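Long-range contacts in decapping nuclease RAI1 (PDB 5BUD), which removes NAD and other caps from the 5' ends of RNAs with the help of divalent metal ions, and stabilises and stimulates the exoribonuclease RAT1: residues A[346-350]-A[362-366]; A[22-26]-A[84-88]; A[214-219]-A[329-334]. All coordinates share one frame; numbering follows the deposited sequence.

In the fold
Along the chain, contact 2 closes first, then contact 3, then contact 1, in series. All three reach the strand framework of this RAI1-like PD-(D/E)XK nuclease. Contact 2 packs helix 78-92 on strand 21-28, contact 3 sets helix 322-339 against the turn between strands 205-214 and 217-228, and contact 1 is the open end of hairpin 349-354/359-364. Strand 205-214 pairs with 21-28 and so connects contacts 2 and 3, whose centres lie about 22 Å apart; helix 322-339 leads from contact 3 towards contact 1, about 21 Å between centres. Contact 3 lies at the start of strand 217-228, which further on supplies manganese ligands Glu224 and Asp226; contact 1 lies away from these metal sites.

Contact 1: A[346-350]-A[362-366]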
loop_
_atom_site.group_PDB
_atom_site.type_symbol
_atom_site.label_atom_id
_atom_site.label_comp_id
_atom_site.label_asym_id
_atom_site.label_seq_id
_atom_site.Cartn_x
_atom_site.Cartn_y
_atom_site.Cartn_z
ATOM N N ILE A 346 -13.142 2.627 25.809
ATOM C CA ILE A 346 -12.513 2.286 27.069
ATOM C C ILE A 346 -11.356 1.304 26.826
ATOM O O ILE A 346 -10.511 1.080 27.695
ATOM C CB ILE A 346 -13.605 1.746 28.037
ATOM C CG1 ILE A 346 -13.592 2.539 29.330
ATOM C CG2 ILE A 346 -13.552 0.242 28.205
ATOM C CD1 ILE A 346 -14.119 3.943 29.127
ATOM N N LYS A 347 -11.299 0.748 25.623
ATOM C CA LYS A 347 -10.245 -0.200 25.305
ATOM C C LYS A 347 -9.857 -0.242 23.839
ATOM O O LYS A 347 -10.418 0.479 23.015
ATOM C CB LYS A 347 -10.611 -1.585 25.817
ATOM C CG LYS A 347 -12.025 -2.042 25.579
ATOM C CD LYS A 347 -12.393 -2.926 26.761
ATOM C CE LYS A 347 -13.432 -3.968 26.425
ATOM N NZ LYS A 347 -13.934 -4.561 27.705
ATOM N N SER A 348 -8.834 -1.054 23.578
ATOM C CA SER A 348 -8.261 -1.274 22.250
ATOM C C SER A 348 -7.971 -2.764 22.112
ATOM O O SER A 348 -7.954 -3.508 23.126
ATOM C CB SER A 348 -6.953 -0.524 22.145
ATOM O OG SER A 348 -7.127 0.858 22.317
ATOM N N TYR A 349 -7.697 -3.182 20.873
ATOM C CA TYR A 349 -7.507 -4.588 20.526
ATOM C C TYR A 349 -6.291 -4.855 19.623
ATOM O O TYR A 349 -5.927 -4.029 18.784
ATOM C CB TYR A 349 -8.750 -5.126 19.817
ATOM C CG TYR A 349 -10.003 -4.794 20.566
ATOM C CD1 TYR A 349 -10.582 -5.706 21.459
ATOM C CD2 TYR A 349 -10.593 -3.560 20.409
ATOM C CE1 TYR A 349 -11.735 -5.372 22.165
ATOM C CE2 TYR A 349 -11.735 -3.218 21.109
ATOM C CZ TYR A 349 -12.306 -4.118 21.980
ATOM O OH TYR A 349 -13.455 -3.732 22.635
ATOM N N ARG A 350 -5.715 -6.040 19.801
ATOM C CA ARG A 350 -4.740 -6.603 18.893
ATOM C C ARG A 350 -5.505 -7.464 17.927
ATOM O O ARG A 350 -6.285 -8.304 18.343
ATOM C CB ARG A 350 -3.782 -7.537 19.618
ATOM C CG ARG A 350 -2.723 -6.865 20.452
ATOM C CD ARG A 350 -1.564 -7.824 20.681
ATOM N NE ARG A 350 -0.313 -7.111 20.533
ATOM C CZ ARG A 350 0.145 -6.208 21.398
ATOM N NH1 ARG A 350 -0.535 -5.896 22.507
ATOM N NH2 ARG A 350 1.294 -5.602 21.142
ATOM N N LEU A 362 -8.835 -11.510 17.636
ATOM C CA LEU A 362 -8.983 -10.202 18.198
ATOM C C LEU A 362 -8.942 -10.377 19.721
ATOM O O LEU A 362 -9.739 -11.128 20.284
ATOM C CB LEU A 362 -10.341 -9.683 17.764
ATOM C CG LEU A 362 -10.651 -8.245 17.392
ATOM C CD1 LEU A 362 -9.520 -7.570 16.653
ATOM C CD2 LEU A 362 -11.952 -8.251 16.598
ATOM N N SER A 363 -8.001 -9.715 20.380
ATOM C CA SER A 363 -7.936 -9.768 21.836
ATOM C C SER A 363 -7.705 -8.366 22.390
ATOM O O SER A 363 -7.136 -7.506 21.713
ATOM C CB SER A 363 -6.839 -10.747 22.296
ATOM O OG SER A 363 -5.583 -10.463 21.699
ATOM N N GLU A 364 -8.143 -8.140 23.621
ATOM C CA GLU A 364 -8.013 -6.841 24.236
ATOM C C GLU A 364 -6.561 -6.563 24.566
ATOM O O GLU A 364 -5.834 -7.448 25.053
ATOM C CB GLU A 364 -8.846 -6.817 25.523
ATOM C CG GLU A 364 -9.157 -5.459 26.101
ATOM C CD GLU A 364 -9.977 -5.583 27.385
ATOM O OE1 GLU A 364 -10.926 -6.409 27.424
ATOM O OE2 GLU A 364 -9.652 -4.868 28.351
ATOM N N THR A 365 -6.130 -5.331 24.330
ATOM C CA THR A 365 -4.807 -4.921 24.746
ATOM C C THR A 365 -4.753 -4.652 26.262
ATOM O O THR A 365 -5.776 -4.518 26.935
ATOM C CB THR A 365 -4.346 -3.629 24.057
ATOM O OG1 THR A 365 -5.175 -2.539 24.494
ATOM C CG2 THR A 365 -4.408 -3.762 22.532
ATOM N N ASP A 366 -3.523 -4.543 26.738
ATOM C CA ASP A 366 -3.185 -4.092 28.089
ATOM C C ASP A 366 -3.579 -2.598 28.240
ATOM O O ASP A 366 -3.532 -1.808 27.255
ATOM C CB ASP A 366 -1.666 -4.255 28.335
ATOM C CG ASP A 366 -0.980 -5.252 27.350
ATOM O OD1 ASP A 366 -1.233 -5.223 26.102
ATOM O OD2 ASP A 366 -0.153 -6.052 27.830
HETATM O O HOH W 1 -7.576 -2.322 26.053
HETATM O O HOH W 2 -5.277 -11.166 18.960
#
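Arg350 and Ser363 pair across a beta hairpin, strand 349-354 against strand 359-364, close to the end where its arms part. The backbone bonds come first. Arg350 N gives to Ser363 O at 2.8 Å, and Ser363 N answers to Arg350 O at 3.0 Å. Tyr349 and Glu364 follow as an antiparallel non-hydrogen-bonded pair, with Tyr349 CA directing its hydrogen at Ser363 O. One step further, already beyond the regular strands, Thr365 N reaches Ser348 O at 2.8 Å in an almost straight bond (174° at the hydrogen).

Two ion pairs flank this backbone core. Lys347 NZ makes a salt bridge to Glu364 OE1 at 3.5 Å, the two side chains crossing at about a right angle; lysine CD also lies against the glutamate carboxylate. At the other side Arg350 NH1 meets Asp366 OD1 at a long 3.7 Å. The oxygen sits at the guanidinium edge, yet the two planes stand 79° apart, so the pair does not have the two-pronged, coplanar form.

Apolar contacts are few. Tyr349 CB touches Leu362 CD1 at 4.1 Å, and Leu362 continues into Trp335 and Leu336 of helix 322-339, which joins the hairpin to the body of the fold. Thr365 places its methyl beside its own backbone N and OG1 between N and the carbonyl carbon (chi1 66°), which brings CG2 to 3.6 Å from Tyr349 C. Ser348 OG turns elsewhere, to Asn370 of helix 367-377.

Water completes the seam. Water 2 bridges Arg350 O and Ser363 OG, while water 1 accepts from Ser348 N, donates to Thr365 O and takes a bond from Thr365 OG1 at 2.9 Å.

Contact 2: A[22-26]-A[84-88]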
loop_
_atom_site.group_PDB
_atom_site.type_symbol
_atom_site.label_atom_id
_atom_site.label_comp_id
_atom_site.label_asym_id
_atom_site.label_seq_id
_atom_site.Cartn_x
_atom_site.Cartn_y
_atom_site.Cartn_z
ATOM N N GLU A 22 -11.629 9.071 -4.388
ATOM C CA GLU A 22 -10.703 9.852 -3.581
ATOM C C GLU A 22 -11.506 10.909 -2.823
ATOM O O GLU A 22 -12.365 11.556 -3.406
ATOM C CB GLU A 22 -9.680 10.550 -4.459
ATOM C CG GLU A 22 -8.712 11.436 -3.691
ATOM C CD GLU A 22 -7.557 11.904 -4.539
ATOM O OE1 GLU A 22 -6.778 11.051 -5.022
ATOM O OE2 GLU A 22 -7.416 13.129 -4.711
ATOM N N LEU A 23 -11.177 11.096 -1.545
ATOM C CA LEU A 23 -11.733 12.162 -0.715
ATOM C C LEU A 23 -10.816 13.371 -0.775
ATOM O O LEU A 23 -11.274 14.480 -1.041
ATOM C CB LEU A 23 -11.894 11.687 0.739
ATOM C CG LEU A 23 -12.778 10.442 0.959
ATOM C CD1 LEU A 23 -12.871 10.064 2.438
ATOM C CD2 LEU A 23 -14.170 10.638 0.366
ATOM N N PHE A 24 -9.530 13.162 -0.506
ATOM C CA PHE A 24 -8.532 14.212 -0.602
ATOM C C PHE A 24 -7.163 13.567 -0.731
ATOM O O PHE A 24 -7.061 12.340 -0.770
ATOM C CB PHE A 24 -8.576 15.122 0.657
ATOM C CG PHE A 24 -8.296 14.383 1.947
ATOM C CD1 PHE A 24 -9.316 13.817 2.660
ATOM C CD2 PHE A 24 -7.006 14.235 2.406
ATOM C CE1 PHE A 24 -9.073 13.114 3.809
ATOM C CE2 PHE A 24 -6.743 13.542 3.579
ATOM C CZ PHE A 24 -7.778 12.970 4.275
ATOM N N SER A 25 -6.120 14.401 -0.766
ATOM C CA SER A 25 -4.755 13.958 -0.788
ATOM C C SER A 25 -3.891 14.834 0.090
ATOM O O SER A 25 -4.295 15.924 0.476
ATOM C CB SER A 25 -4.207 14.032 -2.201
ATOM O OG SER A 25 -4.363 15.338 -2.700
ATOM N N TYR A 26 -2.684 14.351 0.348
ATOM C CA TYR A 26 -1.661 15.102 1.028
ATOM C C TYR A 26 -0.337 14.502 0.555
ATOM O O TYR A 26 -0.348 13.602 -0.296
ATOM C CB TYR A 26 -1.878 15.059 2.554
ATOM C CG TYR A 26 -1.777 13.729 3.254
ATOM C CD1 TYR A 26 -2.765 12.772 3.130
ATOM C CD2 TYR A 26 -0.709 13.441 4.083
ATOM C CE1 TYR A 26 -2.696 11.550 3.789
ATOM C CE2 TYR A 26 -0.619 12.226 4.743
ATOM C CZ TYR A 26 -1.620 11.280 4.591
ATOM O OH TYR A 26 -1.501 10.086 5.260
ATOM N N ALA A 84 -4.387 15.605 8.279
ATOM C CA ALA A 84 -4.998 15.739 6.961
ATOM C C ALA A 84 -6.496 15.583 7.066
ATOM O O ALA A 84 -7.230 16.370 6.482
ATOM C CB ALA A 84 -4.415 14.698 5.999
ATOM N N ILE A 85 -6.956 14.582 7.817
ATOM C CA ILE A 85 -8.408 14.371 8.046
ATOM C C ILE A 85 -9.093 15.589 8.737
ATOM O O ILE A 85 -10.178 15.993 8.337
ATOM C CB ILE A 85 -8.658 13.066 8.838
ATOM C CG1 ILE A 85 -8.445 11.839 7.910
ATOM C CG2 ILE A 85 -10.055 13.026 9.417
ATOM C CD1 ILE A 85 -8.476 10.481 8.598
ATOM N N ILE A 86 -8.449 16.177 9.752
ATOM C CA ILE A 86 -9.008 17.381 10.433
ATOM C C ILE A 86 -9.176 18.532 9.421
ATOM O O ILE A 86 -10.223 19.146 9.346
ATOM C CB ILE A 86 -8.117 17.853 11.615
ATOM C CG1 ILE A 86 -8.108 16.799 12.735
ATOM C CG2 ILE A 86 -8.615 19.199 12.157
ATOM C CD1 ILE A 86 -6.907 16.892 13.666
ATOM N N LYS A 87 -8.157 18.774 8.607
ATOM C CA LYS A 87 -8.259 19.780 7.542
ATOM C C LYS A 87 -9.451 19.558 6.617
ATOM O O LYS A 87 -10.224 20.503 6.340
ATOM C CB LYS A 87 -6.980 19.821 6.732
ATOM C CG LYS A 87 -6.923 20.964 5.737
ATOM C CD LYS A 87 -5.505 21.163 5.212
ATOM C CE LYS A 87 -5.451 22.261 4.160
ATOM N NZ LYS A 87 -6.373 21.952 3.039
ATOM N N TYR A 88 -9.620 18.314 6.142
ATOM C CA TYR A 88 -10.706 17.993 5.224
ATOM C C TYR A 88 -12.036 18.127 5.906
ATOM O O TYR A 88 -12.961 18.716 5.367
ATOM C CB TYR A 88 -10.551 16.554 4.680
ATOM C CG TYR A 88 -11.664 16.093 3.740
ATOM C CD1 TYR A 88 -11.777 16.603 2.443
ATOM C CD2 TYR A 88 -12.571 15.117 4.135
ATOM C CE1 TYR A 88 -12.790 16.174 1.585
ATOM C CE2 TYR A 88 -13.581 14.675 3.287
ATOM C CZ TYR A 88 -13.690 15.208 2.022
ATOM O OH TYR A 88 -14.692 14.750 1.204
HETATM O O HOH W 3 -13.908 15.005 -1.493
#
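A classic beta bulge in strand 21-28, where Leu23 and Phe24 both face Val209 of the neighbouring strand 205-214, meets helix 78-92 through Phe24 and Tyr88. The axes of 22-26 and 84-88 pass 9.4 Å apart, with their directions 128° apart.

Phe24 is the central side chain. Its CG lies between the backbone N and the carbonyl carbon (chi1 61°), which sends the ring out to the helix. There CD1 sits over one face of the Tyr88 ring, towards its rim, 3.4 Å from Tyr88 CG. The two rings meet obliquely, with planes at 32°, and form neither a parallel stack nor a T. The other end of the phenyl ring, CE2 and CZ, meets the preceding helical turn: Phe24 CE2 lies 3.6 Å from Ala84 CB, and Ile85 CG1 approaches the ring edge at Phe24 CZ, 3.9 Å away. Ala84 CB has a second aromatic neighbour, standing 4.1 Å from the centroid of the Tyr26 ring in a CH-pi contact over its face.

The polar end is handled by water. Water 3 donates to Leu23 O at 2.7 Å and lies 2.8 Å from Tyr88 OH, bridging the bulge to the tyrosine hydroxyl.

Between 22-26 and 84-88 the direct contacts are apolar, so the join depends on shape and close packing, with the water meeting the polar needs of Leu23 O and Tyr88 OH at its edge.

Contact 3: A[214-219]-A[329-334]; sequences IGNVKL and YGAVVD
Asp334 OD1 is held by two waters that tie helix 322-339 to the turn at Asn216. Water 6 donates to Asp334 OD1 at 2.8 Å and also to Asn216 OD1 at 2.9 Å, so it joins two acceptors that could not bond each other directly. Water 5 lies 2.9 Å from Asp334 OD1, to which it can donate, and accepts from Asn216 N at 3.2 Å. The amide of Asn216 and the carboxylate of Asp334 are turned 54° to one another. A third water, water 4, sits nearer the helix, 2.9 Å from Gly330 O, with a weak link to Ile214 O.

The turn itself is a type II' beta turn from Ile214 to Val217, with Gly215 and Asn216 at its corners; it connects strands 205-214 and 217-228 in a tight hairpin. From there strand 217-219 runs across the helix at 93°, almost perpendicular to it.

The rest of the contact is apolar. Ile214 does most of the touching, with both branches. Because its CG1 is swung opposite the backbone N (chi1 -180°), CD1 extends to Tyr329 CD2, 3.6 Å away and oblique to the ring, and also comes close to Gly330 CA. Ile214 CG2 meets Val333 CG2 at 3.5 Å, the side chains crossing at about a right angle. Val217 CG2 lies against the helix backbone at Val333 O and Asp334 CA. Further along the strand, Leu219 and Tyr329 reach toward each other from opposite directions, with Leu219 CD1 3.9 Å from Tyr329 OH. Met107 and Leu111 of helix 104-112 also touch the tyrosine.

Methyl groups and a tyrosine thus seat the hairpin on the helix, while the Asp334 carboxylate is linked to Asn216 by bridging waters, a link likely to be softer than a direct bond.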
loop_
_atom_site.group_PDB
_atom_site.type_symbol
_atom_site.label_atom_id
_atom_site.label_comp_id
_atom_site.label_asym_id
_atom_site.label_seq_id
_atom_site.Cartn_x
_atom_site.Cartn_y
_atom_site.Cartn_z
ATOM N N ILE A 214 -17.130 -2.694 0.903
ATOM C CA ILE A 214 -17.397 -4.072 0.466
ATOM C C ILE A 214 -18.499 -4.600 1.357
ATOM O O ILE A 214 -18.501 -4.326 2.569
ATOM C CB ILE A 214 -16.145 -4.965 0.500
ATOM C CG1 ILE A 214 -16.483 -6.382 0.032
ATOM C CG2 ILE A 214 -15.495 -4.985 1.884
ATOM C CD1 ILE A 214 -15.252 -7.183 -0.314
ATOM N N GLY A 215 -19.467 -5.291 0.753
ATOM C CA GLY A 215 -20.686 -5.672 1.470
ATOM C C GLY A 215 -21.356 -4.402 1.981
ATOM O O GLY A 215 -21.514 -3.442 1.241
ATOM N N ASN A 216 -21.710 -4.368 3.256
ATOM C CA ASN A 216 -22.293 -3.168 3.822
ATOM C C ASN A 216 -21.304 -2.405 4.705
ATOM O O ASN A 216 -21.717 -1.591 5.512
ATOM C CB ASN A 216 -23.565 -3.523 4.612
ATOM C CG ASN A 216 -23.307 -4.560 5.697
ATOM O OD1 ASN A 216 -22.334 -4.462 6.451
ATOM N ND2 ASN A 216 -24.175 -5.566 5.775
ATOM N N VAL A 217 -20.004 -2.649 4.552
ATOM C CA VAL A 217 -18.996 -1.953 5.369
ATOM C C VAL A 217 -18.329 -0.829 4.586
ATOM O O VAL A 217 -18.046 -0.982 3.412
ATOM C CB VAL A 217 -17.924 -2.928 5.894
ATOM C CG1 VAL A 217 -16.906 -2.186 6.769
ATOM C CG2 VAL A 217 -18.581 -4.023 6.705
ATOM N N LYS A 218 -18.092 0.308 5.241
ATOM C CA LYS A 218 -17.392 1.431 4.617
ATOM C C LYS A 218 -15.968 1.547 5.149
ATOM O O LYS A 218 -15.743 1.461 6.368
ATOM C CB LYS A 218 -18.149 2.741 4.875
ATOM C CG LYS A 218 -19.473 2.857 4.117
ATOM C CD LYS A 218 -19.363 2.387 2.669
ATOM C CE LYS A 218 -20.683 2.466 1.903
ATOM N NZ LYS A 218 -21.480 1.213 2.083
ATOM N N LEU A 219 -15.020 1.730 4.232
ATOM C CA LEU A 219 -13.610 1.888 4.604
ATOM C C LEU A 219 -12.997 3.105 3.971
ATOM O O LEU A 219 -13.243 3.368 2.811
ATOM C CB LEU A 219 -12.786 0.692 4.174
ATOM C CG LEU A 219 -13.234 -0.646 4.762
ATOM C CD1 LEU A 219 -14.048 -1.374 3.712
ATOM C CD2 LEU A 219 -12.009 -1.458 5.180
ATOM N N TYR A 329 -11.626 -11.367 2.371
ATOM C CA TYR A 329 -11.489 -9.955 2.808
ATOM C C TYR A 329 -12.851 -9.459 3.292
ATOM O O TYR A 329 -12.945 -8.883 4.379
ATOM C CB TYR A 329 -10.915 -9.113 1.652
ATOM C CG TYR A 329 -11.031 -7.609 1.744
ATOM C CD1 TYR A 329 -10.271 -6.876 2.650
ATOM C CD2 TYR A 329 -11.846 -6.909 0.860
ATOM C CE1 TYR A 329 -10.369 -5.483 2.693
ATOM C CE2 TYR A 329 -11.939 -5.535 0.898
ATOM C CZ TYR A 329 -11.208 -4.827 1.816
ATOM O OH TYR A 329 -11.321 -3.455 1.832
ATOM N N GLY A 330 -13.908 -9.747 2.533
ATOM C CA GLY A 330 -15.261 -9.360 2.921
ATOM C C GLY A 330 -15.740 -9.963 4.241
ATOM O O GLY A 330 -16.413 -9.292 5.025
ATOM N N ALA A 331 -15.367 -11.214 4.499
ATOM C CA ALA A 331 -15.685 -11.885 5.762
ATOM C C ALA A 331 -14.944 -11.209 6.919
ATOM O O ALA A 331 -15.533 -10.910 7.955
ATOM C CB ALA A 331 -15.311 -13.344 5.667
ATOM N N VAL A 332 -13.658 -10.929 6.716
ATOM C CA VAL A 332 -12.860 -10.254 7.749
ATOM C C VAL A 332 -13.489 -8.916 8.135
ATOM O O VAL A 332 -13.708 -8.670 9.306
ATOM C CB VAL A 332 -11.400 -10.011 7.311
ATOM C CG1 VAL A 332 -10.668 -9.089 8.292
ATOM C CG2 VAL A 332 -10.657 -11.325 7.196
ATOM N N VAL A 333 -13.744 -8.033 7.166
ATOM C CA VAL A 333 -14.175 -6.656 7.503
ATOM C C VAL A 333 -15.590 -6.615 8.086
ATOM O O VAL A 333 -15.865 -5.822 8.994
ATOM C CB VAL A 333 -14.057 -5.672 6.318
ATOM C CG1 VAL A 333 -12.596 -5.594 5.871
ATOM C CG2 VAL A 333 -14.995 -6.068 5.188
ATOM N N ASP A 334 -16.483 -7.470 7.586
ATOM C CA ASP A 334 -17.766 -7.651 8.241
ATOM C C ASP A 334 -17.621 -8.141 9.704
ATOM O O ASP A 334 -18.338 -7.678 10.582
ATOM C CB ASP A 334 -18.664 -8.607 7.459
ATOM C CG ASP A 334 -20.065 -8.658 8.040
ATOM O OD1 ASP A 334 -20.856 -7.706 7.816
ATOM O OD2 ASP A 334 -20.352 -9.630 8.756
HETATM O O HOH W 4 -18.095 -7.205 3.841
HETATM O O HOH W 5 -20.486 -6.659 5.149
HETATM O O HOH W 6 -20.827 -5.092 8.890
#